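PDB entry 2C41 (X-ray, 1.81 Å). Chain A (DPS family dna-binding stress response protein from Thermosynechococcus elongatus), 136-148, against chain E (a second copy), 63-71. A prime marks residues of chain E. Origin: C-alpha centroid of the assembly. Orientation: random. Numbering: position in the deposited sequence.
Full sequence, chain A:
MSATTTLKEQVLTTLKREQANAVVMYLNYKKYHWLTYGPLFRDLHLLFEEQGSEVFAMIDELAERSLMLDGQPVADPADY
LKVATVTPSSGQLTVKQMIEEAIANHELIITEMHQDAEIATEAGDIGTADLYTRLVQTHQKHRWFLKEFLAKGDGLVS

Chain A (136-148) VQTHQKHRWFLKE
Chain E (63-71) AERSLMLDG

Chain A 136-148 is helical throughout, part of a longer helix. At Ala63′ chain E is already helical, in a helix that begins earlier. Leu69′ to Gly71′ are loop or turn. The helix axes approach to 9.3 Å, with 72° between their N-to-C directions. Trp144 and Met68′ set the register, CA to CA 5.4 Å. Together the stretches bury 568 Å².

Ala63′ makes no contact. Glu64′ (m, t) puts OE2 at the edge of the Trp144 ring, Glu64′ OE2 3.4 Å from Trp144 CH2. Arg65′ starts with CB pointing away, but chi1 t and chi2 p bring its guanidinium back. Arg65′ NH1 and Arg65′ NH2 both donate to Gln140 OE1, at 2.7 and 2.9 Å. The oxygen lies near the guanidinium plane, so one carbonyl serves two donors. Gln140 (m, t; chi3 -38°) is buried, and its neutral amide accepts from the arginine there.

Ser66′ is out of reach. Leu67′ (m, t) points toward chain A. Leu67′ CB sits over the face of Trp144, 3.7 Å from the five-membered ring centroid, and Leu67′ CD1 is 3.4 Å from Trp144 CZ2. The flat indole, chi1 t and chi2 49°, suits this packing and has the largest covered area, 115 Å².

Met68′ (m, t, chi3 -107°) is long and flexible. Met68′ CG lies 4.1 Å from Trp144 CE3 and 3.7 Å from Gln140 O; Met68′ SD is 3.8 Å from Lys141 N. One water donates to Gln140 O and Met68′ O, both 2.7 Å, and accepts from Arg143 NH1 at 3.0 Å.

Leu69′ CB points away. Asp70′ has positive phi (65/25) and chi1 m. Arg143, extended with chi1 to chi3 all t, meets it in a two-pronged salt bridge: Arg143 NH1 to Asp70′ OD2 2.8 Å, Arg143 NH2 to Asp70′ OD1 2.9 Å. Lys147 CE is 3.6 Å from Asp70′ OD2. Gly71′ makes no contact.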

# COMPACT_ATOMS: atom_id res chain seq x y z
N VAL A 136 -24.90 5.56 16.58
CA VAL A 136 -25.56 6.84 16.87
C VAL A 136 -24.57 8.00 16.86
O VAL A 136 -24.94 9.12 16.49
CB VAL A 136 -26.39 6.81 18.18
CG1 VAL A 136 -25.49 6.88 19.44
CG2 VAL A 136 -27.42 7.91 18.18
N GLN A 137 -23.32 7.72 17.21
CA GLN A 137 -22.27 8.73 17.23
C GLN A 137 -21.94 9.27 15.83
O GLN A 137 -21.67 10.46 15.65
CB GLN A 137 -21.02 8.17 17.91
CG GLN A 137 -21.22 7.88 19.40
CD GLN A 137 -20.09 7.08 19.99
OE1 GLN A 137 -20.26 5.90 20.34
NE2 GLN A 137 -18.93 7.70 20.10
N THR A 138 -21.97 8.38 14.84
CA THR A 138 -21.83 8.79 13.43
C THR A 138 -22.97 9.71 13.02
O THR A 138 -22.75 10.74 12.40
CB THR A 138 -21.74 7.57 12.49
OG1 THR A 138 -20.54 6.86 12.81
CG2 THR A 138 -21.68 8.00 11.03
N HIS A 139 -24.21 9.35 13.38
CA HIS A 139 -25.35 10.22 13.12
C HIS A 139 -25.21 11.58 13.79
O HIS A 139 -25.55 12.60 13.19
CB HIS A 139 -26.65 9.55 13.53
CG HIS A 139 -27.17 8.61 12.50
ND1 HIS A 139 -27.04 7.24 12.59
CD2 HIS A 139 -27.79 8.85 11.32
CE1 HIS A 139 -27.57 6.68 11.52
NE2 HIS A 139 -28.03 7.63 10.73
N GLN A 140 -24.69 11.59 15.01
CA GLN A 140 -24.48 12.84 15.75
C GLN A 140 -23.42 13.70 15.06
O GLN A 140 -23.55 14.92 15.00
CB GLN A 140 -24.14 12.53 17.22
CG GLN A 140 -25.35 11.97 18.00
CD GLN A 140 -24.98 11.37 19.35
OE1 GLN A 140 -23.93 10.73 19.51
NE2 GLN A 140 -25.86 11.55 20.33
N LYS A 141 -22.38 13.06 14.51
CA LYS A 141 -21.39 13.79 13.71
C LYS A 141 -22.03 14.41 12.47
O LYS A 141 -21.82 15.59 12.18
CB LYS A 141 -20.23 12.88 13.30
CG LYS A 141 -19.17 13.61 12.47
CD LYS A 141 -18.06 12.67 12.02
CE LYS A 141 -18.53 11.68 10.95
NZ LYS A 141 -17.36 10.88 10.44
N HIS A 142 -22.79 13.60 11.73
CA HIS A 142 -23.46 14.07 10.51
C HIS A 142 -24.38 15.25 10.78
O HIS A 142 -24.39 16.22 10.02
CB HIS A 142 -24.30 12.96 9.88
CG HIS A 142 -23.49 11.83 9.31
ND1 HIS A 142 -24.06 10.65 8.90
CD2 HIS A 142 -22.16 11.70 9.10
CE1 HIS A 142 -23.11 9.84 8.45
NE2 HIS A 142 -21.95 10.46 8.57
N ARG A 143 -25.14 15.16 11.86
CA ARG A 143 -26.07 16.21 12.24
C ARG A 143 -25.31 17.51 12.53
O ARG A 143 -25.72 18.58 12.07
CB ARG A 143 -26.92 15.77 13.44
CG ARG A 143 -27.79 16.89 14.04
CD ARG A 143 -28.46 16.41 15.35
NE ARG A 143 -29.16 17.51 16.00
CZ ARG A 143 -28.59 18.38 16.83
NH1 ARG A 143 -27.30 18.29 17.14
NH2 ARG A 143 -29.31 19.37 17.35
N TRP A 144 -24.21 17.41 13.27
CA TRP A 144 -23.36 18.57 13.56
C TRP A 144 -22.87 19.24 12.26
O TRP A 144 -23.05 20.45 12.08
CB TRP A 144 -22.21 18.20 14.50
CG TRP A 144 -21.08 19.21 14.51
CD1 TRP A 144 -21.18 20.58 14.65
CD2 TRP A 144 -19.69 18.91 14.40
NE1 TRP A 144 -19.92 21.14 14.61
CE2 TRP A 144 -18.99 20.15 14.46
CE3 TRP A 144 -18.96 17.72 14.25
CZ2 TRP A 144 -17.60 20.22 14.38
CZ3 TRP A 144 -17.56 17.80 14.16
CH2 TRP A 144 -16.90 19.05 14.23
N PHE A 145 -22.27 18.45 11.37
CA PHE A 145 -21.77 18.96 10.08
C PHE A 145 -22.86 19.72 9.32
O PHE A 145 -22.65 20.86 8.88
CB PHE A 145 -21.27 17.81 9.20
CG PHE A 145 -19.79 17.53 9.33
CD1 PHE A 145 -19.23 17.21 10.56
CD2 PHE A 145 -18.97 17.57 8.22
CE1 PHE A 145 -17.86 16.95 10.68
CE2 PHE A 145 -17.59 17.31 8.32
CZ PHE A 145 -17.04 17.00 9.55
N LEU A 146 -24.02 19.08 9.19
CA LEU A 146 -25.15 19.65 8.46
C LEU A 146 -25.64 20.95 9.08
O LEU A 146 -25.89 21.92 8.37
CB LEU A 146 -26.30 18.63 8.46
CG LEU A 146 -26.68 17.74 7.27
CD1 LEU A 146 -25.75 17.80 6.09
CD2 LEU A 146 -26.93 16.29 7.75
N LYS A 147 -25.77 20.96 10.41
CA LYS A 147 -26.22 22.14 11.13
C LYS A 147 -25.29 23.33 10.88
O LYS A 147 -25.77 24.46 10.74
CB LYS A 147 -26.35 21.85 12.62
CG LYS A 147 -27.65 21.13 13.01
CD LYS A 147 -27.63 20.69 14.50
CE LYS A 147 -27.59 21.87 15.48
NZ LYS A 147 -28.75 22.78 15.31
N GLU A 148 -23.98 23.08 10.83
CA GLU A 148 -23.02 24.16 10.58
C GLU A 148 -23.26 24.88 9.23
O GLU A 148 -23.12 26.09 9.14
CB GLU A 148 -21.58 23.65 10.67
CG GLU A 148 -21.17 23.18 12.07
CD GLU A 148 -21.48 24.21 13.16
OE1 GLU A 148 -21.84 23.79 14.29
OE2 GLU A 148 -21.37 25.43 12.90
N ALA E 63 -12.95 16.91 21.85
CA ALA E 63 -13.38 18.25 21.44
C ALA E 63 -14.61 18.19 20.56
O ALA E 63 -15.58 18.92 20.79
CB ALA E 63 -12.26 18.98 20.72
N GLU E 64 -14.59 17.33 19.55
CA GLU E 64 -15.71 17.28 18.62
C GLU E 64 -16.96 16.67 19.25
O GLU E 64 -18.08 17.00 18.84
CB GLU E 64 -15.30 16.61 17.30
CG GLU E 64 -14.19 17.41 16.62
CD GLU E 64 -14.11 17.23 15.12
OE1 GLU E 64 -14.50 16.15 14.61
OE2 GLU E 64 -13.64 18.17 14.45
N ARG E 65 -16.79 15.83 20.27
CA ARG E 65 -17.94 15.33 21.03
C ARG E 65 -18.78 16.48 21.59
O ARG E 65 -20.01 16.44 21.55
CB ARG E 65 -17.53 14.35 22.13
CG ARG E 65 -18.73 13.61 22.77
CD ARG E 65 -19.34 12.59 21.83
NE ARG E 65 -20.64 12.10 22.32
CZ ARG E 65 -21.59 11.60 21.54
NH1 ARG E 65 -21.41 11.52 20.23
NH2 ARG E 65 -22.75 11.19 22.08
N SER E 66 -18.11 17.52 22.10
CA SER E 66 -18.82 18.70 22.60
C SER E 66 -19.67 19.34 21.52
O SER E 66 -20.81 19.71 21.76
CB SER E 66 -17.85 19.73 23.18
OG SER E 66 -17.37 19.29 24.44
N LEU E 67 -19.11 19.47 20.32
CA LEU E 67 -19.84 20.04 19.18
C LEU E 67 -21.05 19.20 18.77
O LEU E 67 -22.09 19.75 18.41
CB LEU E 67 -18.89 20.24 18.00
CG LEU E 67 -17.79 21.27 18.32
CD1 LEU E 67 -16.56 21.03 17.47
CD2 LEU E 67 -18.33 22.70 18.18
N MET E 68 -20.90 17.89 18.85
CA MET E 68 -21.96 16.96 18.48
C MET E 68 -23.11 17.00 19.47
O MET E 68 -24.21 16.53 19.16
CB MET E 68 -21.40 15.55 18.37
CG MET E 68 -20.53 15.34 17.15
SD MET E 68 -19.78 13.70 17.18
CE MET E 68 -18.11 14.09 17.57
N LEU E 69 -22.85 17.57 20.65
CA LEU E 69 -23.86 17.73 21.70
C LEU E 69 -24.35 19.18 21.78
O LEU E 69 -24.95 19.59 22.79
CB LEU E 69 -23.32 17.26 23.05
CG LEU E 69 -22.95 15.78 23.21
CD1 LEU E 69 -22.24 15.57 24.54
CD2 LEU E 69 -24.20 14.89 23.12
N ASP E 70 -24.10 19.93 20.71
CA ASP E 70 -24.52 21.33 20.57
C ASP E 70 -23.84 22.26 21.58
O ASP E 70 -24.39 23.31 21.92
CB ASP E 70 -26.05 21.47 20.67
CG ASP E 70 -26.78 20.80 19.52
OD1 ASP E 70 -28.00 20.57 19.65
OD2 ASP E 70 -26.14 20.50 18.49
N GLY E 71 -22.67 21.85 22.06
CA GLY E 71 -21.85 22.68 22.93
C GLY E 71 -20.59 23.14 22.22
O GLY E 71 -20.50 23.06 20.99
O HOH W 1 -25.38 16.02 16.73